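Local coordinates for acyl-[acyl-carrier-protein]--UDP-N-acetylglucosamine O-acyltransferase (Acinetobacter baumannii, PDB 4E6U), which probably transfers an acyl chain from acyl carrier protein to UDP-N-acetylglucosamine, an early step in lipopolysaccharide synthesis, at residues A[62-65]-A[66-70]. Sequence-based numbering, arbitrary orientation.
Sequences NEIF and QFASV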
# COMPACT_ATOMS: atom_id res chain seq x y z
N ASN A 62 -2.55 25.13 1.89
CA ASN A 62 -2.43 23.67 1.87
C ASN A 62 -3.10 23.08 3.09
O ASN A 62 -3.29 23.77 4.09
CB ASN A 62 -0.95 23.31 1.84
CG ASN A 62 -0.29 23.74 0.54
OD1 ASN A 62 -0.55 23.15 -0.51
ND2 ASN A 62 0.54 24.76 0.59
N GLU A 63 -3.43 21.81 3.00
CA GLU A 63 -3.92 21.09 4.15
C GLU A 63 -3.22 19.76 4.18
O GLU A 63 -3.27 18.99 3.20
CB GLU A 63 -5.43 20.94 4.10
CG GLU A 63 -6.01 20.35 5.37
CD GLU A 63 -7.54 20.34 5.42
OE1 GLU A 63 -8.09 19.95 6.47
OE2 GLU A 63 -8.20 20.70 4.40
N ILE A 64 -2.61 19.48 5.33
CA ILE A 64 -1.80 18.26 5.53
C ILE A 64 -2.34 17.52 6.74
O ILE A 64 -2.41 18.09 7.84
CB ILE A 64 -0.32 18.59 5.73
CG1 ILE A 64 0.20 19.51 4.60
CG2 ILE A 64 0.50 17.30 5.82
CD1 ILE A 64 1.69 19.89 4.69
N PHE A 65 -2.70 16.26 6.54
CA PHE A 65 -3.36 15.45 7.57
C PHE A 65 -2.38 14.61 8.38
O PHE A 65 -1.18 14.46 8.05
CB PHE A 65 -4.41 14.54 6.91
CG PHE A 65 -5.65 15.27 6.46
CD1 PHE A 65 -5.63 16.09 5.34
CD2 PHE A 65 -6.84 15.10 7.15
CE1 PHE A 65 -6.79 16.75 4.90
CE2 PHE A 65 -8.00 15.76 6.74
CZ PHE A 65 -7.97 16.59 5.59
N GLN A 66 -2.90 14.09 9.49
CA GLN A 66 -2.10 13.34 10.43
C GLN A 66 -1.33 12.19 9.79
O GLN A 66 -1.83 11.49 8.88
CB GLN A 66 -3.00 12.78 11.55
CG GLN A 66 -4.25 11.99 11.09
CD GLN A 66 -5.50 12.84 10.86
OE1 GLN A 66 -6.60 12.27 10.65
NE2 GLN A 66 -5.36 14.12 10.90
N PHE A 67 -0.12 12.00 10.33
CA PHE A 67 0.77 10.90 9.97
C PHE A 67 1.37 11.04 8.58
O PHE A 67 1.94 10.09 8.05
CB PHE A 67 0.07 9.53 10.12
CG PHE A 67 -0.74 9.38 11.39
CD1 PHE A 67 -0.14 9.57 12.64
CD2 PHE A 67 -2.08 9.05 11.33
CE1 PHE A 67 -0.90 9.42 13.80
CE2 PHE A 67 -2.83 8.89 12.50
CZ PHE A 67 -2.25 9.08 13.72
N ALA A 68 1.28 12.24 8.01
CA ALA A 68 2.06 12.53 6.82
C ALA A 68 3.49 12.86 7.19
O ALA A 68 3.77 13.58 8.16
CB ALA A 68 1.42 13.66 6.07
N SER A 69 4.41 12.33 6.39
CA SER A 69 5.84 12.60 6.51
C SER A 69 6.24 13.46 5.33
O SER A 69 6.28 12.99 4.18
CB SER A 69 6.61 11.28 6.50
OG SER A 69 8.00 11.51 6.55
N VAL A 70 6.49 14.72 5.60
CA VAL A 70 6.63 15.72 4.55
C VAL A 70 8.04 16.27 4.57
O VAL A 70 8.49 16.80 5.59
CB VAL A 70 5.60 16.86 4.75
CG1 VAL A 70 5.75 17.95 3.67
CG2 VAL A 70 4.20 16.30 4.67
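Ile64 meets Ala68 and Val70 through a single methyl, CG2, which the chi1 of -52° sets anti to the backbone N and turns into the corner of the chain. There Ile64 CG2 lies 3.8 Å from Ala68 CB and 4.0 Å from Val70 CG2, the branched side chains of Ile64 and Val70 meeting at a slant. The chain rounds this corner in a type II beta turn from Phe65 to Ala68, closed by a weak hydrogen bond from Ala68 N to Phe65 O (3.3 Å, N-H...O angle 147°). On the outside of the bend, the Phe65 ring and the Gln66 amide stand with their planes 59° apart, while Gln66 CB rests 3.8 Å above one face of the Phe67 ring, toward its rim. Phe65 also stacks on His47 and makes a cation-pi contact with Arg95, both from adjoining coils. A neighbouring subunit covers the outer side of the turn, its Val51 packing on Gln66 and its His49 on Phe67. Strands 63-64 and 69-70 belong to different sheets, and this turn joins them at one corner of the triangular coil of the left-handed parallel beta-helix characteristic of hexapeptide-repeat acyltransferases, with aliphatic groups inside.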